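Local coordinates for protein putative D-lactate dehydrogenase (Chlamydomonas reinhardtii, PDB 4ZGS) that acts as the chloroplast pyruvate reductase, an NAD-binding member of the D-isomer specific 2-hydroxyacid dehydrogenase family that probably forms D-lactate, at residues A[70-81]-A[94-105]. Sequence-based numbering, arbitrary orientation.
Sequences KDTAQLARGYDV and VIKELAKAGVKL
A Schellman motif ends helix 92-101 at Gly102, and the type II turn from Ala76 to Tyr79 docks on that helix end. Gly78 N donates a nearly straight hydrogen bond (168°) to Ala101 O at 3.0 Å, tying turn to helix terminus. Gly78 and Gly102 both have positive phi, a backbone shape that favours glycine. Along the helix the packing is apolar: Leu98 CD2 touches two alanine methyls, 3.6 Å from Ala76 CB and 3.8 Å from Ala73 CB. Val103 CG1, anti to its own carbonyl carbon (chi1 -45°), comes to 3.9 Å from Ala76 CB. Ala101 CB rests on the turn's backbone, 3.5 Å from Ala76 O. At the far end Val94 CG1 meets Lys70 CG, the two side chains crossing at about a right angle. Beyond the helix, Asp80 O receives two weak bonds, from Lys104 N and Leu105 N, and Val81 pairs with Leu105 as the parallel strands 81-84 and 105-108 begin. Their side chains lie side by side, pointing the same way, and both touch Ile355 of helix 341-359, while Ala76 and Tyr79 pack on Ile38 of the adjoining strand 36-39.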
ATOM      1  N   LYS A  70      -1.952 -32.920 -14.671  1.00100.34           N
ATOM      2  CA  LYS A  70      -2.310 -34.177 -15.268  1.00106.10           C
ATOM      3  C   LYS A  70      -3.089 -33.776 -16.512  1.00107.96           C
ATOM      4  O   LYS A  70      -2.886 -34.308 -17.611  1.00111.89           O
ATOM      5  CB  LYS A  70      -3.159 -35.014 -14.294  1.00116.08           C
ATOM      6  CG  LYS A  70      -2.431 -35.423 -13.003  1.00119.22           C
ATOM      7  CD  LYS A  70      -3.306 -36.257 -12.046  1.00120.66           C
ATOM      8  CE  LYS A  70      -4.523 -35.476 -11.525  1.00119.90           C
ATOM      9  NZ  LYS A  70      -4.174 -34.370 -10.569  1.00113.26           N
ATOM     10  N   ASP A  71      -3.987 -32.816 -16.306  1.00105.14           N
ATOM     11  CA  ASP A  71      -4.701 -32.106 -17.366  1.00 98.00           C
ATOM     12  C   ASP A  71      -3.920 -31.225 -18.355  1.00 89.18           C
ATOM     13  O   ASP A  71      -4.305 -31.131 -19.520  1.00 83.15           O
ATOM     14  CB  ASP A  71      -5.780 -31.256 -16.704  1.00 98.93           C
ATOM     15  CG  ASP A  71      -6.862 -32.102 -16.057  1.00106.74           C
ATOM     16  OD1 ASP A  71      -6.992 -33.288 -16.430  1.00107.99           O
ATOM     17  OD2 ASP A  71      -7.568 -31.587 -15.171  1.00111.98           O
ATOM     18  N   THR A  72      -2.820 -30.602 -17.943  1.00 88.10           N
ATOM     19  CA  THR A  72      -2.111 -29.769 -18.911  1.00 80.40           C
ATOM     20  C   THR A  72      -0.935 -30.496 -19.538  1.00 72.87           C
ATOM     21  O   THR A  72      -0.219 -29.949 -20.379  1.00 69.22           O
ATOM     22  CB  THR A  72      -1.610 -28.474 -18.261  1.00 79.61           C
ATOM     23  OG1 THR A  72      -0.828 -28.786 -17.105  1.00 80.70           O
ATOM     24  CG2 THR A  72      -2.801 -27.594 -17.869  1.00 77.55           C
ATOM     25  N   ALA A  73      -0.814 -31.773 -19.219  1.00 73.35           N
ATOM     26  CA  ALA A  73       0.261 -32.583 -19.759  1.00 74.50           C
ATOM     27  C   ALA A  73      -0.163 -33.055 -21.134  1.00 65.85           C
ATOM     28  O   ALA A  73       0.640 -33.265 -22.027  1.00 59.98           O
ATOM     29  CB  ALA A  73       0.548 -33.762 -18.854  1.00 81.59           C
ATOM     30  N   GLN A  74      -1.465 -33.168 -21.291  1.00 70.64           N
ATOM     31  CA  GLN A  74      -2.064 -33.584 -22.534  1.00 77.44           C
ATOM     32  C   GLN A  74      -1.806 -32.549 -23.615  1.00 72.70           C
ATOM     33  O   GLN A  74      -2.046 -32.794 -24.806  1.00 76.59           O
ATOM     34  CB  GLN A  74      -3.550 -33.811 -22.290  1.00 83.58           C
ATOM     35  CG  GLN A  74      -3.740 -34.858 -21.189  1.00 93.95           C
ATOM     36  CD  GLN A  74      -5.170 -34.987 -20.707  1.00104.74           C
ATOM     37  OE1 GLN A  74      -5.958 -34.043 -20.788  1.00109.12           O
ATOM     38  NE2 GLN A  74      -5.513 -36.162 -20.190  1.00106.98           N
ATOM     39  N   LEU A  75      -1.298 -31.402 -23.183  1.00 61.26           N
ATOM     40  CA  LEU A  75      -0.901 -30.323 -24.081  1.00 65.14           C
ATOM     41  C   LEU A  75       0.422 -30.622 -24.792  1.00 66.69           C
ATOM     42  O   LEU A  75       0.735 -30.013 -25.816  1.00 66.61           O
ATOM     43  CB  LEU A  75      -0.760 -29.001 -23.305  1.00 62.61           C
ATOM     44  CG  LEU A  75      -2.007 -28.208 -22.887  1.00 60.49           C
ATOM     45  CD1 LEU A  75      -1.620 -27.077 -21.903  1.00 53.66           C
ATOM     46  CD2 LEU A  75      -2.817 -27.679 -24.080  1.00 58.15           C
ATOM     47  N   ALA A  76       1.174 -31.578 -24.248  1.00 63.88           N
ATOM     48  CA  ALA A  76       2.543 -31.857 -24.670  1.00 64.90           C
ATOM     49  C   ALA A  76       2.584 -32.902 -25.764  1.00 71.63           C
ATOM     50  O   ALA A  76       3.657 -33.383 -26.131  1.00 75.72           O
ATOM     51  CB  ALA A  76       3.390 -32.298 -23.487  1.00 62.79           C
ATOM     52  N   ARG A  77       1.404 -33.255 -26.262  1.00 72.97           N
ATOM     53  CA  ARG A  77       1.246 -34.275 -27.294  1.00 77.97           C
ATOM     54  C   ARG A  77       2.034 -33.912 -28.558  1.00 76.20           C
ATOM     55  O   ARG A  77       1.813 -32.858 -29.168  1.00 76.83           O
ATOM     56  CB  ARG A  77      -0.224 -34.417 -27.647  1.00 80.07           C
ATOM     57  CG  ARG A  77      -0.580 -35.560 -28.538  1.00 90.54           C
ATOM     58  CD  ARG A  77      -2.002 -35.312 -28.976  1.00101.17           C
ATOM     59  NE  ARG A  77      -2.923 -35.165 -27.851  1.00103.79           N
ATOM     60  CZ  ARG A  77      -4.205 -34.835 -27.986  1.00108.92           C
ATOM     61  NH1 ARG A  77      -4.706 -34.618 -29.197  1.00112.54           N
ATOM     62  NH2 ARG A  77      -4.980 -34.705 -26.917  1.00108.21           N
ATOM     63  N   GLY A  78       2.941 -34.787 -28.968  1.00 77.21           N
ATOM     64  CA  GLY A  78       3.712 -34.525 -30.164  1.00 80.08           C
ATOM     65  C   GLY A  78       5.046 -33.880 -29.847  1.00 75.06           C
ATOM     66  O   GLY A  78       5.946 -33.887 -30.668  1.00 81.58           O
ATOM     67  N   TYR A  79       5.164 -33.284 -28.668  1.00 70.09           N
ATOM     68  CA  TYR A  79       6.390 -32.582 -28.308  1.00 69.19           C
ATOM     69  C   TYR A  79       7.515 -33.452 -27.741  1.00 68.86           C
ATOM     70  O   TYR A  79       7.294 -34.502 -27.134  1.00 70.51           O
ATOM     71  CB  TYR A  79       6.077 -31.439 -27.351  1.00 59.17           C
ATOM     72  CG  TYR A  79       5.341 -30.322 -28.044  1.00 60.57           C
ATOM     73  CD1 TYR A  79       6.030 -29.233 -28.561  1.00 59.00           C
ATOM     74  CD2 TYR A  79       3.968 -30.368 -28.220  1.00 61.51           C
ATOM     75  CE1 TYR A  79       5.369 -28.213 -29.212  1.00 59.18           C
ATOM     76  CE2 TYR A  79       3.304 -29.342 -28.858  1.00 61.18           C
ATOM     77  CZ  TYR A  79       4.008 -28.275 -29.349  1.00 60.44           C
ATOM     78  OH  TYR A  79       3.351 -27.264 -29.990  1.00 67.68           O
ATOM     79  N   ASP A  80       8.732 -33.013 -28.018  1.00 66.67           N
ATOM     80  CA  ASP A  80       9.927 -33.754 -27.657  1.00 72.94           C
ATOM     81  C   ASP A  80      10.458 -33.494 -26.259  1.00 70.01           C
ATOM     82  O   ASP A  80      10.881 -34.418 -25.563  1.00 68.69           O
ATOM     83  CB  ASP A  80      10.995 -33.443 -28.694  1.00 77.91           C
ATOM     84  CG  ASP A  80      10.534 -33.812 -30.084  1.00 84.38           C
ATOM     85  OD1 ASP A  80      10.174 -34.990 -30.294  1.00 87.19           O
ATOM     86  OD2 ASP A  80      10.488 -32.911 -30.949  1.00 88.29           O
ATOM     87  N   VAL A  81      10.421 -32.228 -25.856  1.00 67.64           N
ATOM     88  CA  VAL A  81      10.974 -31.805 -24.577  1.00 59.90           C
ATOM     89  C   VAL A  81      10.043 -30.831 -23.883  1.00 56.37           C
ATOM     90  O   VAL A  81       9.501 -29.905 -24.502  1.00 54.07           O
ATOM     91  CB  VAL A  81      12.380 -31.170 -24.738  1.00 81.24           C
ATOM     92  CG1 VAL A  81      12.425 -30.274 -25.951  1.00 85.96           C
ATOM     93  CG2 VAL A  81      12.790 -30.419 -23.475  1.00 71.38           C
ATOM     94  N   VAL A  94       1.779 -37.424 -13.630  1.00111.49           N
ATOM     95  CA  VAL A  94       1.895 -36.580 -14.826  1.00104.21           C
ATOM     96  C   VAL A  94       3.054 -37.030 -15.722  1.00 94.98           C
ATOM     97  O   VAL A  94       3.025 -36.791 -16.934  1.00 92.14           O
ATOM     98  CB  VAL A  94       2.087 -35.068 -14.497  1.00 77.59           C
ATOM     99  CG1 VAL A  94       0.940 -34.535 -13.653  1.00 87.40           C
ATOM    100  CG2 VAL A  94       3.390 -34.825 -13.793  1.00 75.38           C
ATOM    101  N   ILE A  95       4.046 -37.712 -15.146  1.00 88.30           N
ATOM    102  CA  ILE A  95       5.145 -38.253 -15.943  1.00 82.10           C
ATOM    103  C   ILE A  95       4.550 -39.327 -16.844  1.00 84.89           C
ATOM    104  O   ILE A  95       5.052 -39.597 -17.935  1.00 84.33           O
ATOM    105  CB  ILE A  95       6.302 -38.820 -15.093  1.00 81.85           C
ATOM    106  CG1 ILE A  95       7.183 -37.684 -14.556  1.00 81.50           C
ATOM    107  CG2 ILE A  95       7.214 -39.679 -15.955  1.00 79.37           C
ATOM    108  CD1 ILE A  95       6.932 -37.287 -13.116  1.00 81.21           C
ATOM    109  N   LYS A  96       3.451 -39.922 -16.397  1.00 88.97           N
ATOM    110  CA  LYS A  96       2.863 -41.004 -17.155  1.00 90.08           C
ATOM    111  C   LYS A  96       2.250 -40.408 -18.406  1.00 91.50           C
ATOM    112  O   LYS A  96       2.387 -40.958 -19.493  1.00 89.12           O
ATOM    113  CB  LYS A  96       1.799 -41.747 -16.335  1.00 91.90           C
ATOM    114  CG  LYS A  96       1.289 -43.026 -16.990  1.00 95.64           C
ATOM    115  CD  LYS A  96       0.323 -43.803 -16.084  1.00 99.59           C
ATOM    116  CE  LYS A  96      -0.128 -45.105 -16.743  1.00 99.79           C
ATOM    117  NZ  LYS A  96      -1.040 -45.915 -15.886  1.00102.04           N
ATOM    118  N   GLU A  97       1.638 -39.239 -18.271  1.00 95.01           N
ATOM    119  CA  GLU A  97       0.969 -38.660 -19.421  1.00 99.86           C
ATOM    120  C   GLU A  97       1.914 -37.944 -20.367  1.00 91.37           C
ATOM    121  O   GLU A  97       1.710 -37.969 -21.581  1.00 88.14           O
ATOM    122  CB  GLU A  97      -0.115 -37.682 -18.942  1.00110.33           C
ATOM    123  CG  GLU A  97      -1.225 -38.380 -18.194  1.00122.34           C
ATOM    124  CD  GLU A  97      -1.780 -39.514 -18.995  1.00128.80           C
ATOM    125  OE1 GLU A  97      -2.028 -39.295 -20.195  1.00132.79           O
ATOM    126  OE2 GLU A  97      -1.927 -40.629 -18.449  1.00131.45           O
ATOM    127  N   LEU A  98       3.020 -37.443 -19.829  1.00 85.96           N
ATOM    128  CA  LEU A  98       4.046 -36.843 -20.670  1.00 80.62           C
ATOM    129  C   LEU A  98       4.762 -37.891 -21.486  1.00 76.77           C
ATOM    130  O   LEU A  98       5.111 -37.640 -22.636  1.00 75.32           O
ATOM    131  CB  LEU A  98       5.071 -36.058 -19.843  1.00 74.07           C
ATOM    132  CG  LEU A  98       4.584 -34.746 -19.239  1.00 81.12           C
ATOM    133  CD1 LEU A  98       5.692 -34.035 -18.444  1.00 80.16           C
ATOM    134  CD2 LEU A  98       4.054 -33.867 -20.356  1.00 84.15           C
ATOM    135  N   ALA A  99       4.961 -39.066 -20.904  1.00 70.14           N
ATOM    136  CA  ALA A  99       5.616 -40.139 -21.629  1.00 83.29           C
ATOM    137  C   ALA A  99       4.828 -40.514 -22.882  1.00 88.41           C
ATOM    138  O   ALA A  99       5.390 -40.588 -23.977  1.00 90.84           O
ATOM    139  CB  ALA A  99       5.795 -41.365 -20.727  1.00 81.70           C
ATOM    140  N   LYS A 100       3.518 -40.678 -22.726  1.00 92.27           N
ATOM    141  CA  LYS A 100       2.648 -41.093 -23.823  1.00 97.32           C
ATOM    142  C   LYS A 100       2.404 -39.972 -24.817  1.00 94.34           C
ATOM    143  O   LYS A 100       2.038 -40.218 -25.967  1.00 96.80           O
ATOM    144  CB  LYS A 100       1.321 -41.588 -23.265  1.00105.17           C
ATOM    145  CG  LYS A 100       1.476 -42.188 -21.887  1.00109.89           C
ATOM    146  CD  LYS A 100       2.394 -43.406 -21.912  1.00115.63           C
ATOM    147  CE  LYS A 100       1.689 -44.640 -22.445  1.00123.41           C
ATOM    148  NZ  LYS A 100       2.545 -45.843 -22.281  1.00126.73           N
ATOM    149  N   ALA A 101       2.619 -38.740 -24.367  1.00 87.23           N
ATOM    150  CA  ALA A 101       2.598 -37.599 -25.265  1.00 81.74           C
ATOM    151  C   ALA A 101       3.793 -37.666 -26.211  1.00 76.96           C
ATOM    152  O   ALA A 101       3.750 -37.135 -27.320  1.00 74.94           O
ATOM    153  CB  ALA A 101       2.604 -36.284 -24.466  1.00 76.46           C
ATOM    154  N   GLY A 102       4.844 -38.366 -25.791  1.00 75.89           N
ATOM    155  CA  GLY A 102       6.020 -38.475 -26.626  1.00 76.18           C
ATOM    156  C   GLY A 102       7.264 -37.756 -26.148  1.00 79.69           C
ATOM    157  O   GLY A 102       8.311 -37.893 -26.773  1.00 83.17           O
ATOM    158  N   VAL A 103       7.166 -36.967 -25.076  1.00 79.67           N
ATOM    159  CA  VAL A 103       8.333 -36.232 -24.578  1.00 78.55           C
ATOM    160  C   VAL A 103       9.350 -37.172 -23.896  1.00 76.66           C
ATOM    161  O   VAL A 103       8.998 -37.931 -22.979  1.00 72.74           O
ATOM    162  CB  VAL A 103       7.932 -35.091 -23.576  1.00 81.80           C
ATOM    163  CG1 VAL A 103       6.742 -34.273 -24.091  1.00 81.31           C
ATOM    164  CG2 VAL A 103       7.626 -35.639 -22.194  1.00 82.50           C
ATOM    165  N   LYS A 104      10.591 -37.173 -24.397  1.00 78.15           N
ATOM    166  CA  LYS A 104      11.677 -37.921 -23.756  1.00 78.70           C
ATOM    167  C   LYS A 104      12.615 -37.089 -22.882  1.00 76.80           C
ATOM    168  O   LYS A 104      13.468 -37.655 -22.206  1.00 77.72           O
ATOM    169  CB  LYS A 104      12.541 -38.650 -24.794  1.00 79.76           C
ATOM    170  CG  LYS A 104      11.961 -39.920 -25.376  1.00 87.16           C
ATOM    171  CD  LYS A 104      10.744 -39.715 -26.254  1.00 91.64           C
ATOM    172  CE  LYS A 104      10.242 -41.069 -26.768  1.00 91.22           C
ATOM    173  NZ  LYS A 104       9.052 -40.952 -27.650  1.00 92.37           N
ATOM    174  N   LEU A 105      12.436 -35.774 -22.827  1.00 73.60           N
ATOM    175  CA  LEU A 105      13.335 -34.961 -22.008  1.00 62.82           C
ATOM    176  C   LEU A 105      12.587 -33.888 -21.244  1.00 59.84           C
ATOM    177  O   LEU A 105      11.754 -33.160 -21.797  1.00 60.44           O
ATOM    178  CB  LEU A 105      14.419 -34.311 -22.867  1.00 57.41           C
ATOM    179  CG  LEU A 105      15.369 -33.414 -22.082  1.00 50.86           C
ATOM    180  CD1 LEU A 105      16.250 -34.289 -21.206  1.00 50.62           C
ATOM    181  CD2 LEU A 105      16.210 -32.590 -23.025  1.00 49.38           C
TER